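Local coordinates for dihydroorotase (Saccharomyces cerevisiae S288C, PDB 6L0A), which catalyses the zinc-dependent interconversion of N-carbamoyl-L-aspartate and dihydroorotate, the third step of de novo pyrimidine biosynthesis, at residues N131-L136 / I309-V314; K175-H180 / A206-A211; A126-N131 / D170-K175. All blocks are in the same frame, centred on the assembly; numbering follows the deposited sequence.

Interaction 1: N131-L136 / I309-V314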
ATOM      1  N   ASN C 131     -24.177 -22.907 -20.298  1.00 27.64           N
ATOM      2  CA  ASN C 131     -23.265 -23.516 -19.331  1.00 24.62           C
ATOM      3  C   ASN C 131     -21.878 -22.874 -19.389  1.00 24.37           C
ATOM      4  O   ASN C 131     -20.855 -23.554 -19.284  1.00 24.27           O
ATOM      5  CB  ASN C 131     -23.170 -25.034 -19.520  1.00 28.46           C
ATOM      6  CG  ASN C 131     -22.658 -25.746 -18.267  1.00 39.73           C
ATOM      7  OD1 ASN C 131     -22.695 -25.191 -17.162  1.00 38.90           O
ATOM      8  ND2 ASN C 131     -22.170 -26.976 -18.436  1.00 39.23           N
ATOM      9  N   LEU C 132     -21.845 -21.556 -19.558  1.00 21.37           N
ATOM     10  CA  LEU C 132     -20.611 -20.786 -19.525  1.00 21.52           C
ATOM     11  C   LEU C 132     -20.357 -20.285 -18.106  1.00 20.23           C
ATOM     12  O   LEU C 132     -21.284 -20.122 -17.310  1.00 23.13           O
ATOM     13  CB  LEU C 132     -20.681 -19.601 -20.490  1.00 17.11           C
ATOM     14  CG  LEU C 132     -20.793 -19.854 -22.002  1.00 20.26           C
ATOM     15  CD1 LEU C 132     -21.039 -18.555 -22.745  1.00 19.55           C
ATOM     16  CD2 LEU C 132     -19.520 -20.532 -22.538  1.00 21.38           C
ATOM     17  N   VAL C 133     -19.078 -20.029 -17.796  1.00 17.42           N
ATOM     18  CA  VAL C 133     -18.675 -19.615 -16.453  1.00 19.18           C
ATOM     19  C   VAL C 133     -18.666 -18.096 -16.396  1.00 16.79           C
ATOM     20  O   VAL C 133     -18.184 -17.444 -17.319  1.00 13.91           O
ATOM     21  CB  VAL C 133     -17.290 -20.191 -16.098  1.00 16.39           C
ATOM     22  CG1 VAL C 133     -16.791 -19.609 -14.773  1.00 15.99           C
ATOM     23  CG2 VAL C 133     -17.333 -21.720 -16.063  1.00 17.79           C
ATOM     24  N   LEU C 134     -19.210 -17.520 -15.326  1.00 13.51           N
ATOM     25  CA  LEU C 134     -19.128 -16.077 -15.118  1.00 14.00           C
ATOM     26  C   LEU C 134     -18.007 -15.830 -14.114  1.00 12.99           C
ATOM     27  O   LEU C 134     -18.118 -16.231 -12.955  1.00 12.15           O
ATOM     28  CB  LEU C 134     -20.456 -15.509 -14.620  1.00 13.93           C
ATOM     29  CG  LEU C 134     -20.411 -14.044 -14.180  1.00 13.86           C
ATOM     30  CD1 LEU C 134     -20.061 -13.131 -15.358  1.00 13.97           C
ATOM     31  CD2 LEU C 134     -21.739 -13.629 -13.530  1.00 15.82           C
ATOM     32  N   ASN C 135     -16.925 -15.190 -14.568  1.00 11.58           N
ATOM     33  CA  ASN C 135     -15.770 -14.880 -13.731  1.00 10.95           C
ATOM     34  C   ASN C 135     -15.903 -13.457 -13.213  1.00 10.65           C
ATOM     35  O   ASN C 135     -16.045 -12.526 -14.000  1.00 11.64           O
ATOM     36  CB  ASN C 135     -14.474 -15.004 -14.526  1.00  9.43           C
ATOM     37  CG  ASN C 135     -14.399 -16.289 -15.320  1.00 16.54           C
ATOM     38  OD1 ASN C 135     -14.734 -16.320 -16.503  1.00 16.23           O
ATOM     39  ND2 ASN C 135     -13.918 -17.340 -14.684  1.00 13.91           N
ATOM     40  N   LEU C 136     -15.813 -13.287 -11.901  1.00 10.28           N
ATOM     41  CA  LEU C 136     -15.998 -11.985 -11.285  1.00 12.43           C
ATOM     42  C   LEU C 136     -14.688 -11.521 -10.657  1.00 12.67           C
ATOM     43  O   LEU C 136     -14.114 -12.233  -9.832  1.00 13.44           O
ATOM     44  CB  LEU C 136     -17.093 -12.049 -10.225  1.00 13.27           C
ATOM     45  CG  LEU C 136     -18.478 -12.474 -10.720  1.00 13.66           C
ATOM     46  CD1 LEU C 136     -19.414 -12.629  -9.545  1.00 16.81           C
ATOM     47  CD2 LEU C 136     -19.010 -11.448 -11.723  1.00 14.46           C
ATOM     48  N   ILE C 309     -10.220 -28.684 -13.370  1.00 18.91           N
ATOM     49  CA  ILE C 309     -10.683 -29.532 -14.466  1.00 18.17           C
ATOM     50  C   ILE C 309     -12.150 -29.907 -14.273  1.00 20.63           C
ATOM     51  O   ILE C 309     -12.943 -29.879 -15.222  1.00 21.07           O
ATOM     52  CB  ILE C 309      -9.782 -30.777 -14.579  1.00 18.03           C
ATOM     53  CG1 ILE C 309      -8.505 -30.419 -15.343  1.00 23.83           C
ATOM     54  CG2 ILE C 309     -10.532 -31.937 -15.245  1.00 18.93           C
ATOM     55  CD1 ILE C 309      -7.437 -31.493 -15.305  1.00 24.21           C
ATOM     56  N   SER C 310     -12.537 -30.242 -13.040  1.00 19.64           N
ATOM     57  CA  SER C 310     -13.918 -30.636 -12.770  1.00 20.46           C
ATOM     58  C   SER C 310     -14.890 -29.466 -12.950  1.00 22.35           C
ATOM     59  O   SER C 310     -15.956 -29.622 -13.557  1.00 21.74           O
ATOM     60  CB  SER C 310     -14.022 -31.222 -11.357  1.00 22.16           C
ATOM     61  OG  SER C 310     -15.375 -31.396 -10.959  1.00 26.68           O
ATOM     62  N   PHE C 311     -14.540 -28.287 -12.421  1.00 18.85           N
ATOM     63  CA  PHE C 311     -15.447 -27.140 -12.481  1.00 21.03           C
ATOM     64  C   PHE C 311     -15.641 -26.654 -13.910  1.00 17.87           C
ATOM     65  O   PHE C 311     -16.759 -26.307 -14.308  1.00 16.98           O
ATOM     66  CB  PHE C 311     -14.907 -26.003 -11.599  1.00 19.05           C
ATOM     67  CG  PHE C 311     -15.870 -24.867 -11.403  1.00 16.23           C
ATOM     68  CD1 PHE C 311     -16.817 -24.913 -10.400  1.00 19.99           C
ATOM     69  CD2 PHE C 311     -15.832 -23.754 -12.223  1.00 17.82           C
ATOM     70  CE1 PHE C 311     -17.721 -23.868 -10.214  1.00 18.05           C
ATOM     71  CE2 PHE C 311     -16.723 -22.716 -12.043  1.00 17.05           C
ATOM     72  CZ  PHE C 311     -17.667 -22.772 -11.026  1.00 18.08           C
ATOM     73  N   TYR C 312     -14.565 -26.589 -14.688  1.00 16.22           N
ATOM     74  CA  TYR C 312     -14.669 -26.150 -16.069  1.00 17.29           C
ATOM     75  C   TYR C 312     -15.060 -27.296 -16.993  1.00 20.20           C
ATOM     76  O   TYR C 312     -15.221 -27.075 -18.199  1.00 19.97           O
ATOM     77  CB  TYR C 312     -13.351 -25.530 -16.536  1.00 16.70           C
ATOM     78  CG  TYR C 312     -13.197 -24.065 -16.160  1.00 17.34           C
ATOM     79  CD1 TYR C 312     -12.665 -23.687 -14.928  1.00 17.29           C
ATOM     80  CD2 TYR C 312     -13.595 -23.061 -17.038  1.00 19.52           C
ATOM     81  CE1 TYR C 312     -12.533 -22.331 -14.590  1.00 15.75           C
ATOM     82  CE2 TYR C 312     -13.460 -21.723 -16.718  1.00 16.77           C
ATOM     83  CZ  TYR C 312     -12.935 -21.362 -15.494  1.00 19.21           C
ATOM     84  OH  TYR C 312     -12.819 -20.022 -15.188  1.00 17.82           O
ATOM     85  N   GLU C 313     -15.197 -28.500 -16.438  1.00 17.38           N
ATOM     86  CA  GLU C 313     -15.584 -29.706 -17.173  1.00 23.17           C
ATOM     87  C   GLU C 313     -14.710 -29.896 -18.409  1.00 26.21           C
ATOM     88  O   GLU C 313     -15.190 -30.027 -19.537  1.00 25.01           O
ATOM     89  CB  GLU C 313     -17.074 -29.679 -17.523  1.00 25.99           C
ATOM     90  CG  GLU C 313     -17.928 -29.566 -16.261  1.00 23.98           C
ATOM     91  CD  GLU C 313     -19.428 -29.420 -16.534  1.00 37.86           C
ATOM     92  OE1 GLU C 313     -20.014 -30.352 -17.117  1.00 46.33           O
ATOM     93  OE2 GLU C 313     -19.990 -28.375 -16.170  1.00 35.97           O
ATOM     94  N   VAL C 314     -13.398 -29.896 -18.176  1.00 20.68           N
ATOM     95  CA  VAL C 314     -12.406 -30.090 -19.225  1.00 22.09           C
ATOM     96  C   VAL C 314     -12.375 -31.568 -19.587  1.00 27.01           C
ATOM     97  O   VAL C 314     -12.263 -32.427 -18.707  1.00 24.30           O
ATOM     98  CB  VAL C 314     -11.023 -29.613 -18.758  1.00 24.04           C
ATOM     99  CG1 VAL C 314     -10.003 -29.709 -19.890  1.00 22.52           C
ATOM    100  CG2 VAL C 314     -11.100 -28.177 -18.227  1.00 19.78           C
TER
HETATM  101  O   HOH W   1     -17.821 -25.116 -18.854  1.00 35.60           O
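Asn135 and Tyr312 reach toward each other tip to tip, and the amide nitrogen ND2 of Asn135 donates a 2.9 Å hydrogen bond to the phenol OH of Tyr312. The amide and the ring are nearly coplanar, 15° apart; the phenol oxygen lies close to the amide plane, and ND2 comes in at the edge of the Tyr312 ring, near its plane. An amide suits this buried place because it can donate and accept at once: ND2 also bonds to Glu179 OE2, while OD1 accepts from Tyr39 OH. Val133 lies at about a right angle to Tyr312, its CG2 3.9 Å from Tyr312 CE2. Its other methyl, anti to the backbone N (chi1 173°), meets the edge of the Phe311 ring, CG1 to CE2 4.1 Å; a branched valine can thus touch two aromatics at once. Here the C-terminal end of helix 300-312 packs against strand 133-136 in the TIM-barrel fold of the amidohydrolases. Glu313, with positive phi, is the C-prime residue of the Schellman motif ending that helix, and its side chain heads toward Asn131, itself the residue that closes helix 121-130 in the same way. The side chains of Asn131 and Glu313 cross at about a right angle, and ND2 makes only a weak 3.4 Å bond to OE2, whereas the carboxylate's stronger partner is the ammonium group of Lys175.

Interaction 2: K175-H180 / A206-A211; sequences KIILEH and AATLTA. With ZN (zinc ion), chain L.
Glu179 crosses Thr208 obliquely and bends to meet its hydroxyl. Its CB sits over the centre of the His180 ring, 3.9 Å above the plane, and also lies near Thr208 OG1. CG stands anti to the carbonyl carbon, and a bend at chi2 (-70°) brings CD to 3.6 Å from Thr208 OG1. At the tip, OE1 accepts a 2.7 Å bond from Thr208 OG1, which approaches from above the carboxylate plane, 49° out of it; OE1 is also bonded to His14 ND1. The threonine hydroxyl serves twice, since OG1 accepts the N-H of His180 at 2.9 Å. Strands 175-178 and 205-209 are the parallel neighbours of a beta-alpha-beta unit in the barrel, joined through helix 184-193: Ala206 N donates to Ile176 O (2.9 Å) and Leu178 N to Ala206 O (2.8 Å). The small Ala206 leaves room for Phe254 and Phe311 on one face, Ala207 for Phe253 on the other. An alanine in place of Thr208 would probably leave His180 N without its acceptor and Glu179 OE1 without one of its donors. Beyond the sheet, His180 CB rests on Thr210 CG2 (3.5 Å), while NE2 binds the zinc ion (2.1 Å) beside His137.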
ATOM      1  N   LYS C 175     -22.575 -21.248 -13.368  1.00 19.67           N
ATOM      2  CA  LYS C 175     -21.284 -21.386 -12.709  1.00 19.13           C
ATOM      3  C   LYS C 175     -20.655 -20.005 -12.549  1.00 17.88           C
ATOM      4  O   LYS C 175     -20.523 -19.255 -13.524  1.00 16.56           O
ATOM      5  CB  LYS C 175     -20.369 -22.311 -13.518  1.00 18.06           C
ATOM      6  CG  LYS C 175     -20.742 -23.787 -13.408  1.00 21.70           C
ATOM      7  CD  LYS C 175     -19.691 -24.698 -14.038  1.00 21.59           C
ATOM      8  CE  LYS C 175     -19.874 -24.845 -15.548  1.00 32.88           C
ATOM      9  NZ  LYS C 175     -18.912 -25.828 -16.150  1.00 30.83           N
ATOM     10  N   ILE C 176     -20.306 -19.651 -11.315  1.00 17.12           N
ATOM     11  CA  ILE C 176     -19.745 -18.340 -11.004  1.00 14.89           C
ATOM     12  C   ILE C 176     -18.468 -18.545 -10.205  1.00 14.84           C
ATOM     13  O   ILE C 176     -18.430 -19.358  -9.274  1.00 14.90           O
ATOM     14  CB  ILE C 176     -20.735 -17.464 -10.211  1.00 19.11           C
ATOM     15  CG1 ILE C 176     -22.015 -17.208 -10.996  1.00 16.75           C
ATOM     16  CG2 ILE C 176     -20.098 -16.125  -9.828  1.00 16.57           C
ATOM     17  CD1 ILE C 176     -23.084 -16.508 -10.160  1.00 20.79           C
ATOM     18  N   ILE C 177     -17.425 -17.803 -10.551  1.00 12.27           N
ATOM     19  CA  ILE C 177     -16.182 -17.853  -9.799  1.00 12.16           C
ATOM     20  C   ILE C 177     -15.888 -16.477  -9.232  1.00 10.98           C
ATOM     21  O   ILE C 177     -15.839 -15.488  -9.972  1.00 11.88           O
ATOM     22  CB  ILE C 177     -14.997 -18.333 -10.653  1.00 14.93           C
ATOM     23  CG1 ILE C 177     -15.266 -19.728 -11.219  1.00 15.52           C
ATOM     24  CG2 ILE C 177     -13.721 -18.347  -9.796  1.00 13.91           C
ATOM     25  CD1 ILE C 177     -14.155 -20.241 -12.109  1.00 16.23           C
ATOM     26  N   LEU C 178     -15.674 -16.421  -7.927  1.00 12.04           N
ATOM     27  CA  LEU C 178     -15.084 -15.241  -7.306  1.00 14.86           C
ATOM     28  C   LEU C 178     -13.576 -15.369  -7.483  1.00 11.78           C
ATOM     29  O   LEU C 178     -12.915 -16.111  -6.758  1.00 14.44           O
ATOM     30  CB  LEU C 178     -15.489 -15.151  -5.839  1.00 12.85           C
ATOM     31  CG  LEU C 178     -15.080 -13.871  -5.093  1.00 20.15           C
ATOM     32  CD1 LEU C 178     -15.619 -12.605  -5.755  1.00 17.35           C
ATOM     33  CD2 LEU C 178     -15.513 -13.943  -3.636  1.00 16.16           C
ATOM     34  N   GLU C 179     -13.036 -14.671  -8.482  1.00 10.51           N
ATOM     35  CA  GLU C 179     -11.632 -14.812  -8.828  1.00 12.90           C
ATOM     36  C   GLU C 179     -10.741 -14.218  -7.738  1.00 13.35           C
ATOM     37  O   GLU C 179     -11.134 -13.304  -7.014  1.00 12.98           O
ATOM     38  CB  GLU C 179     -11.343 -14.124 -10.167  1.00 13.86           C
ATOM     39  CG  GLU C 179     -12.094 -14.727 -11.363  1.00 13.86           C
ATOM     40  CD  GLU C 179     -11.582 -16.107 -11.734  1.00 15.42           C
ATOM     41  OE1 GLU C 179     -10.436 -16.424 -11.360  1.00 16.14           O
ATOM     42  OE2 GLU C 179     -12.312 -16.882 -12.407  1.00 14.76           O
ATOM     43  N   HIS C 180      -9.520 -14.749  -7.650  1.00 11.89           N
ATOM     44  CA  HIS C 180      -8.473 -14.297  -6.729  1.00 14.53           C
ATOM     45  C   HIS C 180      -8.984 -13.696  -5.425  1.00 15.09           C
ATOM     46  O   HIS C 180      -8.820 -12.490  -5.183  1.00 14.66           O
ATOM     47  CB  HIS C 180      -7.531 -13.302  -7.439  1.00 14.42           C
ATOM     48  CG  HIS C 180      -8.214 -12.278  -8.301  1.00 16.74           C
ATOM     49  ND1 HIS C 180      -9.256 -11.492  -7.855  1.00 15.66           N
ATOM     50  CD2 HIS C 180      -7.969 -11.889  -9.575  1.00 21.14           C
ATOM     51  CE1 HIS C 180      -9.639 -10.680  -8.827  1.00 15.81           C
ATOM     52  NE2 HIS C 180      -8.873 -10.900  -9.883  1.00 17.41           N
ATOM     53  N   ALA C 206     -17.434 -21.109  -7.131  1.00 16.46           N
ATOM     54  CA  ALA C 206     -16.086 -21.413  -6.693  1.00 16.32           C
ATOM     55  C   ALA C 206     -15.310 -20.113  -6.533  1.00 14.14           C
ATOM     56  O   ALA C 206     -15.805 -19.028  -6.836  1.00 13.24           O
ATOM     57  CB  ALA C 206     -15.382 -22.349  -7.675  1.00 16.65           C
ATOM     58  N   ALA C 207     -14.091 -20.248  -6.033  1.00 14.35           N
ATOM     59  CA  ALA C 207     -13.176 -19.129  -5.878  1.00 17.23           C
ATOM     60  C   ALA C 207     -11.801 -19.606  -6.298  1.00 17.54           C
ATOM     61  O   ALA C 207     -11.423 -20.747  -6.014  1.00 15.53           O
ATOM     62  CB  ALA C 207     -13.141 -18.621  -4.435  1.00 19.99           C
ATOM     63  N   THR C 208     -11.068 -18.759  -7.006  1.00 14.38           N
ATOM     64  CA  THR C 208      -9.684 -19.087  -7.303  1.00 14.92           C
ATOM     65  C   THR C 208      -8.772 -18.378  -6.307  1.00 14.89           C
ATOM     66  O   THR C 208      -9.119 -17.334  -5.750  1.00 11.45           O
ATOM     67  CB  THR C 208      -9.305 -18.717  -8.737  1.00 15.53           C
ATOM     68  OG1 THR C 208      -9.602 -17.333  -8.983  1.00 14.46           O
ATOM     69  CG2 THR C 208     -10.051 -19.621  -9.756  1.00 16.14           C
ATOM     70  N   LEU C 209      -7.620 -18.989  -6.046  1.00 13.00           N
ATOM     71  CA  LEU C 209      -6.600 -18.394  -5.195  1.00 12.37           C
ATOM     72  C   LEU C 209      -5.305 -18.311  -5.982  1.00 11.48           C
ATOM     73  O   LEU C 209      -4.944 -19.250  -6.695  1.00 13.00           O
ATOM     74  CB  LEU C 209      -6.403 -19.206  -3.912  1.00 11.89           C
ATOM     75  CG  LEU C 209      -7.668 -19.313  -3.047  1.00 16.91           C
ATOM     76  CD1 LEU C 209      -7.471 -20.361  -1.957  1.00 15.94           C
ATOM     77  CD2 LEU C 209      -8.031 -17.958  -2.433  1.00 14.62           C
ATOM     78  N   THR C 210      -4.629 -17.171  -5.881  1.00 11.14           N
ATOM     79  CA  THR C 210      -3.388 -16.948  -6.593  1.00  8.51           C
ATOM     80  C   THR C 210      -2.224 -17.521  -5.803  1.00 11.03           C
ATOM     81  O   THR C 210      -2.354 -17.890  -4.635  1.00 15.74           O
ATOM     82  CB  THR C 210      -3.129 -15.461  -6.798  1.00 11.31           C
ATOM     83  OG1 THR C 210      -2.847 -14.873  -5.519  1.00 10.89           O
ATOM     84  CG2 THR C 210      -4.338 -14.778  -7.433  1.00 10.53           C
ATOM     85  N   ALA C 211      -1.070 -17.565  -6.455  1.00 13.72           N
ATOM     86  CA  ALA C 211       0.158 -17.882  -5.734  1.00 16.82           C
ATOM     87  C   ALA C 211       0.538 -16.750  -4.791  1.00 14.91           C
ATOM     88  O   ALA C 211       0.871 -16.984  -3.624  1.00 13.71           O
ATOM     89  CB  ALA C 211       1.290 -18.162  -6.720  1.00 15.20           C
TER
HETATM   90 ZN    ZN L 402      -8.295  -9.301 -11.178  1.00 39.90          ZN

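Interaction 3: A126-N131 / D170-K175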
ATOM      1  N   ALA C 126     -28.240 -15.793 -21.021  1.00 21.35           N
ATOM      2  CA  ALA C 126     -27.665 -16.536 -22.142  1.00 22.75           C
ATOM      3  C   ALA C 126     -26.496 -17.403 -21.685  1.00 23.97           C
ATOM      4  O   ALA C 126     -26.393 -18.576 -22.067  1.00 19.41           O
ATOM      5  CB  ALA C 126     -27.230 -15.564 -23.242  1.00 21.45           C
ATOM      6  N   MET C 127     -25.612 -16.851 -20.847  1.00 20.21           N
ATOM      7  CA  MET C 127     -24.521 -17.658 -20.303  1.00 19.66           C
ATOM      8  C   MET C 127     -25.046 -18.878 -19.560  1.00 21.44           C
ATOM      9  O   MET C 127     -24.496 -19.980 -19.692  1.00 21.34           O
ATOM     10  CB  MET C 127     -23.656 -16.813 -19.367  1.00 12.91           C
ATOM     11  CG  MET C 127     -22.883 -15.734 -20.083  1.00 15.19           C
ATOM     12  SD  MET C 127     -21.987 -14.699 -18.912  1.00 18.47           S
ATOM     13  CE  MET C 127     -20.819 -15.925 -18.308  1.00 18.63           C
ATOM     14  N   GLN C 128     -26.086 -18.691 -18.740  1.00 21.46           N
ATOM     15  CA  GLN C 128     -26.629 -19.801 -17.959  1.00 19.25           C
ATOM     16  C   GLN C 128     -27.141 -20.909 -18.874  1.00 22.15           C
ATOM     17  O   GLN C 128     -26.886 -22.097 -18.637  1.00 25.41           O
ATOM     18  CB  GLN C 128     -27.743 -19.290 -17.040  1.00 21.51           C
ATOM     19  CG  GLN C 128     -28.284 -20.320 -16.047  1.00 23.41           C
ATOM     20  CD  GLN C 128     -29.243 -19.710 -15.028  1.00 28.90           C
ATOM     21  OE1 GLN C 128     -29.061 -19.862 -13.813  1.00 31.02           O
ATOM     22  NE2 GLN C 128     -30.270 -19.017 -15.518  1.00 25.41           N
ATOM     23  N   GLU C 129     -27.845 -20.533 -19.937  1.00 23.54           N
ATOM     24  CA  GLU C 129     -28.354 -21.529 -20.872  1.00 25.81           C
ATOM     25  C   GLU C 129     -27.229 -22.261 -21.596  1.00 27.01           C
ATOM     26  O   GLU C 129     -27.404 -23.415 -22.000  1.00 25.06           O
ATOM     27  CB  GLU C 129     -29.280 -20.861 -21.883  1.00 30.46           C
ATOM     28  CG  GLU C 129     -30.578 -20.353 -21.295  1.00 31.27           C
ATOM     29  CD  GLU C 129     -31.314 -19.427 -22.241  1.00 36.88           C
ATOM     30  OE1 GLU C 129     -30.795 -19.173 -23.352  1.00 39.93           O
ATOM     31  OE2 GLU C 129     -32.408 -18.947 -21.877  1.00 39.33           O
ATOM     32  N   GLU C 130     -26.074 -21.622 -21.769  1.00 24.29           N
ATOM     33  CA  GLU C 130     -24.979 -22.228 -22.515  1.00 26.11           C
ATOM     34  C   GLU C 130     -23.945 -22.891 -21.616  1.00 27.81           C
ATOM     35  O   GLU C 130     -22.938 -23.396 -22.123  1.00 23.88           O
ATOM     36  CB  GLU C 130     -24.298 -21.181 -23.409  1.00 24.31           C
ATOM     37  CG  GLU C 130     -25.196 -20.553 -24.477  1.00 25.33           C
ATOM     38  CD  GLU C 130     -25.489 -21.485 -25.652  1.00 31.35           C
ATOM     39  OE1 GLU C 130     -24.986 -22.634 -25.668  1.00 30.12           O
ATOM     40  OE2 GLU C 130     -26.232 -21.061 -26.564  1.00 27.44           O
ATOM     41  N   ASN C 131     -24.177 -22.907 -20.298  1.00 27.64           N
ATOM     42  CA  ASN C 131     -23.265 -23.516 -19.331  1.00 24.62           C
ATOM     43  C   ASN C 131     -21.878 -22.874 -19.389  1.00 24.37           C
ATOM     44  O   ASN C 131     -20.855 -23.554 -19.284  1.00 24.27           O
ATOM     45  CB  ASN C 131     -23.170 -25.034 -19.520  1.00 28.46           C
ATOM     46  CG  ASN C 131     -22.658 -25.746 -18.267  1.00 39.73           C
ATOM     47  OD1 ASN C 131     -22.695 -25.191 -17.162  1.00 38.90           O
ATOM     48  ND2 ASN C 131     -22.170 -26.976 -18.436  1.00 39.23           N
ATOM     49  N   ASP C 170     -30.109 -15.111  -8.221  1.00 25.49           N
ATOM     50  CA  ASP C 170     -30.892 -14.803  -9.419  1.00 27.02           C
ATOM     51  C   ASP C 170     -30.573 -15.710 -10.600  1.00 27.45           C
ATOM     52  O   ASP C 170     -31.372 -15.777 -11.543  1.00 26.11           O
ATOM     53  CB  ASP C 170     -30.672 -13.352  -9.843  1.00 24.97           C
ATOM     54  CG  ASP C 170     -31.343 -12.377  -8.920  1.00 28.22           C
ATOM     55  OD1 ASP C 170     -32.018 -12.841  -7.978  1.00 32.63           O
ATOM     56  OD2 ASP C 170     -31.186 -11.153  -9.129  1.00 26.26           O
ATOM     57  N   PHE C 171     -29.427 -16.389 -10.590  1.00 22.82           N
ATOM     58  CA  PHE C 171     -29.037 -17.298 -11.667  1.00 25.19           C
ATOM     59  C   PHE C 171     -28.491 -18.572 -11.042  1.00 23.58           C
ATOM     60  O   PHE C 171     -27.287 -18.844 -11.103  1.00 26.89           O
ATOM     61  CB  PHE C 171     -28.011 -16.651 -12.602  1.00 22.27           C
ATOM     62  CG  PHE C 171     -28.522 -15.430 -13.311  1.00 26.45           C
ATOM     63  CD1 PHE C 171     -28.338 -14.173 -12.770  1.00 19.81           C
ATOM     64  CD2 PHE C 171     -29.205 -15.546 -14.517  1.00 26.99           C
ATOM     65  CE1 PHE C 171     -28.812 -13.045 -13.415  1.00 25.85           C
ATOM     66  CE2 PHE C 171     -29.686 -14.419 -15.173  1.00 25.32           C
ATOM     67  CZ  PHE C 171     -29.485 -13.167 -14.625  1.00 26.26           C
ATOM     68  N   PRO C 172     -29.366 -19.397 -10.454  1.00 25.80           N
ATOM     69  CA  PRO C 172     -28.891 -20.495  -9.592  1.00 26.84           C
ATOM     70  C   PRO C 172     -28.182 -21.624 -10.329  1.00 26.14           C
ATOM     71  O   PRO C 172     -27.498 -22.420  -9.676  1.00 26.62           O
ATOM     72  CB  PRO C 172     -30.182 -20.994  -8.928  1.00 32.80           C
ATOM     73  CG  PRO C 172     -31.242 -20.685  -9.936  1.00 25.37           C
ATOM     74  CD  PRO C 172     -30.837 -19.376 -10.563  1.00 29.17           C
ATOM     75  N   ASN C 173     -28.315 -21.726 -11.649  1.00 23.90           N
ATOM     76  CA  ASN C 173     -27.635 -22.762 -12.416  1.00 29.98           C
ATOM     77  C   ASN C 173     -26.353 -22.268 -13.068  1.00 28.16           C
ATOM     78  O   ASN C 173     -25.644 -23.065 -13.697  1.00 28.91           O
ATOM     79  CB  ASN C 173     -28.564 -23.332 -13.491  1.00 29.98           C
ATOM     80  CG  ASN C 173     -29.759 -24.053 -12.899  1.00 39.76           C
ATOM     81  OD1 ASN C 173     -29.632 -24.792 -11.921  1.00 37.21           O
ATOM     82  ND2 ASN C 173     -30.932 -23.835 -13.486  1.00 44.65           N
ATOM     83  N   LEU C 174     -26.035 -20.984 -12.924  1.00 24.64           N
ATOM     84  CA  LEU C 174     -24.851 -20.404 -13.548  1.00 21.67           C
ATOM     85  C   LEU C 174     -23.610 -20.717 -12.719  1.00 23.43           C
ATOM     86  O   LEU C 174     -23.589 -20.481 -11.509  1.00 22.43           O
ATOM     87  CB  LEU C 174     -25.040 -18.891 -13.690  1.00 21.29           C
ATOM     88  CG  LEU C 174     -23.916 -18.019 -14.251  1.00 21.07           C
ATOM     89  CD1 LEU C 174     -23.599 -18.441 -15.674  1.00 19.46           C
ATOM     90  CD2 LEU C 174     -24.292 -16.538 -14.193  1.00 17.87           C
ATOM     91  N   LYS C 175     -22.575 -21.248 -13.368  1.00 19.67           N
ATOM     92  CA  LYS C 175     -21.284 -21.386 -12.709  1.00 19.13           C
ATOM     93  C   LYS C 175     -20.655 -20.005 -12.549  1.00 17.88           C
ATOM     94  O   LYS C 175     -20.523 -19.255 -13.524  1.00 16.56           O
ATOM     95  CB  LYS C 175     -20.369 -22.311 -13.518  1.00 18.06           C
ATOM     96  CG  LYS C 175     -20.742 -23.787 -13.408  1.00 21.70           C
ATOM     97  CD  LYS C 175     -19.691 -24.698 -14.038  1.00 21.59           C
ATOM     98  CE  LYS C 175     -19.874 -24.845 -15.548  1.00 32.88           C
ATOM     99  NZ  LYS C 175     -18.912 -25.828 -16.150  1.00 30.83           N
TER
HETATM  100  O   HOH W   2     -25.353 -22.824 -16.482  1.00 29.27           O
HETATM  101  O   HOH W   3     -22.708 -22.147 -16.122  1.00 24.24           O
HETATM  102  O   HOH W   1     -17.821 -25.116 -18.854  1.00 35.60           O
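The type I beta turn from Phe171 to Leu174, which links helix 156-170 to strand 175-178, receives the side chain of Gln128 from the last turns of helix 121-130. A glutamine is long enough to get there: CG is anti to the backbone N (chi1 -173°) and the chain stays extended beyond it. Its carbonyl OE1 then accepts the N-H of Asn173 at 3.0 Å, with the donor tilted 22° from the carbonyl plane. The turn's own bond runs from Leu174 N to Phe171 O (3.1 Å). On the other branch of the amide, NE2 lies at the edge of the Phe171 ring, 3.8 Å from CD2, the two planes being 58° apart. Beside this polar grip, Leu174 CD1 makes an apolar contact with Met127 CB at 4.0 Å. Farther along, Lys175 passes obliquely across Asn131, its CE 3.3 Å from Asn131 OD1, and its backbone N donates to a water (2.9 Å) within reach of the same OD1. Its NZ ends on Glu313 and Phe311 O, near the end of helix 300-312. Met127 and Leu174 also rest on Leu134, so that helix 121-130 and the turn together cover this residue of strand 133-136, with helix 82-90 flanking the helix.

Overall arrangement
Interaction 2 is buried and interaction 1 mostly so, with Asn131 and Glu313 at its exposed edge, whereas interaction 3 lies farther out, partly exposed and away from the metal site. Strands 133-136 and 175-178 are neighbours in one parallel sheet, so interactions 1 and 2 meet through Asn135 and Glu179. Lys175, in segments of interactions 2 and 3 but taking part only in the latter, reaches Glu313 of interaction 1; Asn131 is shared by interactions 1 and 3. Their chemistry differs with depth: interaction 2 combines parallel-strand bonds with a buried carboxylate and a metal ligand, interaction 1 joins aromatic and valine packing to an amide–phenol bond, and interaction 3 relies on a glutamine, leucine packing and water.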